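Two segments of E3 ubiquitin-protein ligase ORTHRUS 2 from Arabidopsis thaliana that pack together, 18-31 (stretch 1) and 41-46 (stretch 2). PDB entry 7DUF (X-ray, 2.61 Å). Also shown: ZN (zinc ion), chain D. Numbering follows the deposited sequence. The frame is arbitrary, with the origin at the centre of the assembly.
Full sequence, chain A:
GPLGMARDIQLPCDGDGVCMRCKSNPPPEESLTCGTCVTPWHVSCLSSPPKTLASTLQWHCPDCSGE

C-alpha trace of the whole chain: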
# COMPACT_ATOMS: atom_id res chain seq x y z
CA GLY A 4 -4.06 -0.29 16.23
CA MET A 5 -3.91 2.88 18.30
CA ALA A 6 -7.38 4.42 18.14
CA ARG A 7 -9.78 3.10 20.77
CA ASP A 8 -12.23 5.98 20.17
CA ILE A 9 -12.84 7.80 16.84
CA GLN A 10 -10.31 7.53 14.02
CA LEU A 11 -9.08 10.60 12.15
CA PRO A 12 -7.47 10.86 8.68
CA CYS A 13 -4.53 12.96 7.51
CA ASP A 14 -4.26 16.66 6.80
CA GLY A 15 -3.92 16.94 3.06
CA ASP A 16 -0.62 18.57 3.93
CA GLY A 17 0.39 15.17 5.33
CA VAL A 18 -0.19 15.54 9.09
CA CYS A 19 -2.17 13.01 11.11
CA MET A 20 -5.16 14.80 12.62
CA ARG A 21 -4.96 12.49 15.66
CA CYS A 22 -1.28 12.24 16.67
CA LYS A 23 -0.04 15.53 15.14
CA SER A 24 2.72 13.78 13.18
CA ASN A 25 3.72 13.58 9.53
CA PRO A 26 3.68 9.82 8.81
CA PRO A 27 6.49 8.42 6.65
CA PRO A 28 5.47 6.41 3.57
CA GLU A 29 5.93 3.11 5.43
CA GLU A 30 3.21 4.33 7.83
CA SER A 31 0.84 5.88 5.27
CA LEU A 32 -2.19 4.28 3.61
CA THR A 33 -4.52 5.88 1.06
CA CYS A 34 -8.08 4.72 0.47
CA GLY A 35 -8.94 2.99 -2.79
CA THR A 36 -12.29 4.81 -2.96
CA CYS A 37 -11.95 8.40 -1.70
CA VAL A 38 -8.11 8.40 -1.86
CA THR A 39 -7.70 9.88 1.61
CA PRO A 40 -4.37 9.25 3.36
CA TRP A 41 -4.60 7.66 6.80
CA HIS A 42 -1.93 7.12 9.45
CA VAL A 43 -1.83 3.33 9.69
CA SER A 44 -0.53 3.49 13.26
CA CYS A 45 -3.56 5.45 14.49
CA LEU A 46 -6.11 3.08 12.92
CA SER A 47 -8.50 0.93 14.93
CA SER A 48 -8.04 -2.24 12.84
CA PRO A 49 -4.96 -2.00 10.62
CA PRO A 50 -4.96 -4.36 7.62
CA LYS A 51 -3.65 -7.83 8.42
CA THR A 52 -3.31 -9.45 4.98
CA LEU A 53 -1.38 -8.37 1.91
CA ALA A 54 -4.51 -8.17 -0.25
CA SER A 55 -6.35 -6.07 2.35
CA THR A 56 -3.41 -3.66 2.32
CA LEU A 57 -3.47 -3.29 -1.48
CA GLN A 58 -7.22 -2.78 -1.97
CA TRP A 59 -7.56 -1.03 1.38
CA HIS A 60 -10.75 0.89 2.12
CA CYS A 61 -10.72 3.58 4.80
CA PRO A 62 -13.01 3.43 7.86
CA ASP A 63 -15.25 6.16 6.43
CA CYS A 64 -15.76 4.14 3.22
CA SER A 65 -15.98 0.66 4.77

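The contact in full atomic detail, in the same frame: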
# COMPACT_ATOMS: atom_id res chain seq x y z
N VAL A 18 -0.28 15.64 7.63
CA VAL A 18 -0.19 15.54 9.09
C VAL A 18 -1.37 14.74 9.60
O VAL A 18 -2.52 14.97 9.19
CB VAL A 18 -0.15 16.94 9.74
CG1 VAL A 18 0.08 16.81 11.24
CG2 VAL A 18 0.94 17.79 9.10
N CYS A 19 -1.10 13.79 10.50
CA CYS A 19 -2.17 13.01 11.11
C CYS A 19 -2.98 13.89 12.05
O CYS A 19 -2.43 14.49 12.98
CB CYS A 19 -1.58 11.82 11.87
SG CYS A 19 -2.83 10.75 12.64
N MET A 20 -4.29 13.96 11.80
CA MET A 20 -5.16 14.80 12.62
C MET A 20 -5.24 14.31 14.06
O MET A 20 -5.66 15.07 14.94
CB MET A 20 -6.56 14.84 12.01
CG MET A 20 -6.63 15.44 10.62
SD MET A 20 -8.27 16.10 10.26
CE MET A 20 -8.43 15.70 8.52
N ARG A 21 -4.83 13.07 14.33
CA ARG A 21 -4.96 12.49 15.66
C ARG A 21 -3.68 12.64 16.48
O ARG A 21 -3.73 13.11 17.62
CB ARG A 21 -5.34 11.01 15.55
CG ARG A 21 -5.81 10.40 16.86
CD ARG A 21 -6.44 9.03 16.63
NE ARG A 21 -6.87 8.42 17.88
CZ ARG A 21 -6.08 7.73 18.69
NH1 ARG A 21 -4.80 7.54 18.41
NH2 ARG A 21 -6.58 7.22 19.81
N CYS A 22 -2.53 12.25 15.93
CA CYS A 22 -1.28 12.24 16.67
C CYS A 22 -0.36 13.40 16.32
O CYS A 22 0.75 13.46 16.86
CB CYS A 22 -0.55 10.91 16.45
SG CYS A 22 0.26 10.73 14.85
N LYS A 23 -0.78 14.30 15.44
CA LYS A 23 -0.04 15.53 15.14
C LYS A 23 1.35 15.23 14.58
O LYS A 23 2.32 15.95 14.84
CB LYS A 23 0.06 16.43 16.37
CG LYS A 23 -1.26 17.00 16.85
CD LYS A 23 -1.76 18.07 15.91
CE LYS A 23 -3.24 17.91 15.65
NZ LYS A 23 -3.58 18.40 14.30
N SER A 24 1.46 14.16 13.79
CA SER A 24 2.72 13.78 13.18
C SER A 24 2.56 13.67 11.67
O SER A 24 1.45 13.52 11.16
CB SER A 24 3.23 12.44 13.75
OG SER A 24 4.06 11.78 12.81
N ASN A 25 3.69 13.76 10.97
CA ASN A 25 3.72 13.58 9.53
C ASN A 25 4.19 12.16 9.24
O ASN A 25 5.40 11.88 9.30
CB ASN A 25 4.65 14.60 8.87
CG ASN A 25 4.38 14.76 7.38
OD1 ASN A 25 4.08 13.79 6.68
ND2 ASN A 25 4.48 15.99 6.90
N PRO A 26 3.29 11.23 8.93
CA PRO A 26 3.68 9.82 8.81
C PRO A 26 4.59 9.60 7.62
O PRO A 26 4.35 10.13 6.52
CB PRO A 26 2.33 9.10 8.61
CG PRO A 26 1.31 10.05 9.15
CD PRO A 26 1.83 11.40 8.80
N PRO A 27 5.66 8.82 7.79
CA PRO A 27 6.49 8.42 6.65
C PRO A 27 5.73 7.48 5.73
O PRO A 27 4.68 6.95 6.12
CB PRO A 27 7.69 7.72 7.32
CG PRO A 27 7.16 7.27 8.64
CD PRO A 27 6.17 8.30 9.07
N PRO A 28 6.23 7.26 4.51
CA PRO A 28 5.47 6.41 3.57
C PRO A 28 5.21 5.01 4.09
O PRO A 28 4.15 4.44 3.80
CB PRO A 28 6.37 6.39 2.32
CG PRO A 28 7.19 7.63 2.43
CD PRO A 28 7.45 7.79 3.90
N GLU A 29 6.13 4.43 4.86
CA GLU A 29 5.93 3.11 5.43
C GLU A 29 4.83 3.08 6.49
O GLU A 29 4.47 2.00 6.95
CB GLU A 29 7.24 2.58 6.02
CG GLU A 29 7.92 3.55 6.97
CD GLU A 29 9.06 4.30 6.30
N GLU A 30 4.31 4.25 6.88
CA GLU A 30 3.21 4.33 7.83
C GLU A 30 1.97 4.98 7.24
O GLU A 30 1.04 5.32 7.98
CB GLU A 30 3.64 5.10 9.09
CG GLU A 30 4.91 4.57 9.74
CD GLU A 30 5.07 5.09 11.16
OE1 GLU A 30 6.17 4.90 11.73
OE2 GLU A 30 4.11 5.68 11.70
N SER A 31 1.92 5.17 5.92
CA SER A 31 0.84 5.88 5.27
C SER A 31 0.04 4.93 4.38
O SER A 31 0.61 4.08 3.68
CB SER A 31 1.37 7.04 4.43
OG SER A 31 0.48 7.35 3.37
N TRP A 41 -4.37 7.95 5.39
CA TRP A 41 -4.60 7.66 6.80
C TRP A 41 -3.30 7.20 7.43
O TRP A 41 -2.50 6.51 6.80
CB TRP A 41 -5.67 6.58 6.99
CG TRP A 41 -7.05 7.03 6.60
CD1 TRP A 41 -7.51 7.26 5.34
CD2 TRP A 41 -8.15 7.28 7.49
NE1 TRP A 41 -8.83 7.65 5.39
CE2 TRP A 41 -9.24 7.67 6.69
CE3 TRP A 41 -8.31 7.22 8.88
CZ2 TRP A 41 -10.48 8.00 7.24
CZ3 TRP A 41 -9.54 7.55 9.41
CH2 TRP A 41 -10.61 7.93 8.60
N HIS A 42 -3.08 7.59 8.69
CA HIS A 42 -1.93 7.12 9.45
C HIS A 42 -2.23 5.71 9.94
O HIS A 42 -3.09 5.52 10.81
CB HIS A 42 -1.63 8.07 10.60
CG HIS A 42 -0.33 7.78 11.29
ND1 HIS A 42 0.01 8.33 12.51
CD2 HIS A 42 0.71 6.99 10.94
CE1 HIS A 42 1.20 7.89 12.87
NE2 HIS A 42 1.65 7.08 11.94
N VAL A 43 -1.51 4.72 9.40
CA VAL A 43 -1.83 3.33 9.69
C VAL A 43 -1.62 3.00 11.16
O VAL A 43 -2.24 2.07 11.69
CB VAL A 43 -1.02 2.39 8.77
CG1 VAL A 43 0.36 2.11 9.36
CG2 VAL A 43 -1.77 1.10 8.51
N SER A 44 -0.75 3.75 11.84
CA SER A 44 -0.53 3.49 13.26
C SER A 44 -1.75 3.86 14.09
O SER A 44 -2.09 3.15 15.05
CB SER A 44 0.70 4.27 13.74
OG SER A 44 0.53 4.70 15.08
N CYS A 45 -2.44 4.94 13.73
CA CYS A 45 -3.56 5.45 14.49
C CYS A 45 -4.89 4.82 14.09
O CYS A 45 -5.95 5.32 14.50
CB CYS A 45 -3.65 6.97 14.34
SG CYS A 45 -2.33 7.89 15.16
N LEU A 46 -4.87 3.74 13.31
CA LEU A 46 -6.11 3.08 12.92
C LEU A 46 -6.63 2.21 14.06
O LEU A 46 -5.91 1.87 15.00
CB LEU A 46 -5.90 2.24 11.66
CG LEU A 46 -5.90 2.99 10.33
CD1 LEU A 46 -5.69 2.02 9.18
CD2 LEU A 46 -7.19 3.77 10.15
ZN ZN D . -1.29 9.40 13.74

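His42 is the centre of this contact, and it has more surface covered by the opposing stretch than any other residue in the two segments. Its imidazole ring is engaged at both nitrogens. ND1 of His42 binds the zinc ion ZN at 2.1 Å. NE2 of His42 donates a hydrogen bond to OE2 of Glu30, with a distance of 2.8 Å and an angle at the hydrogen of 171°. With zinc on ND1, NE2 is the nitrogen that carries the hydrogen, and the nearly straight bond points it at the carboxylate. The carboxylate also lies near the ring plane, as expected for an acceptor facing an imidazole N-H.

One face of the ring is covered as well. CG of Pro26 sits 3.7 Å from the centroid of the His42 ring and 22° off its normal, a CH-pi contact. Two sulfurs lie at the ring edge instead. SG of Cys22 is 3.4 Å from ND1 of His42, and SG of Cys19 is 3.6 Å from CB of His42. These short approaches reflect shared coordination of one metal.

Cys45 has the next largest covered area in stretch 2, and its role is also metal binding. Its SG lies 2.3 Å from ZN. SG of Cys19 and SG of Cys22 are each 2.3 Å from ZN, so the site has three thiolates and one imidazole. Each stretch supplies two ligands, and the ion therefore ties the segments together. SG of Cys45 is 3.8 Å from SG of Cys19 and 3.7 Å from CB of Cys22. Arg21 reaches the same sulfur with an extended side chain. Its NH1 is 4.1 Å from SG of Cys45, which lies at the guanidinium edge, near its plane.

The turn that carries the first two ligands is held by backbone N-H groups, two directed at SG of Cys19 and one at its carbonyl. N of Arg21 donates to SG of Cys19 at 3.5 Å, and N of Cys22 makes a weak hydrogen bond to the same SG of Cys19 at 3.6 Å. N of Lys23 donates to O of Cys19 at 3.0 Å. In stretch 2, a weak hydrogen bond from N of Cys45 to O of His42, at 3.0 Å, links the two ligand residues there.

Glu30 is the most covered residue of stretch 1. Its CA-to-CB bond points sideways, but the end of the side chain comes nearer and meets His42. Its backbone is used too. N of Val43 donates to O of Glu30 at 3.0 Å, with an angle of 166°. Glu30 thus grips adjacent residues of stretch 2, one by side chain and one by main chain. CB of Glu30 and CG1 of Val43 approach to 4.4 Å.

Next to this bond, Ser31 and His42 form an antiparallel bridge as a non-hydrogen-bonded pair. Their CA atoms are 5.2 Å apart, and their side chains lie on the same face of the sheet. CA of Ser31 also comes within 3.7 Å of O of Trp41, whereas the CA-to-CB bond of Trp41 points away from stretch 1.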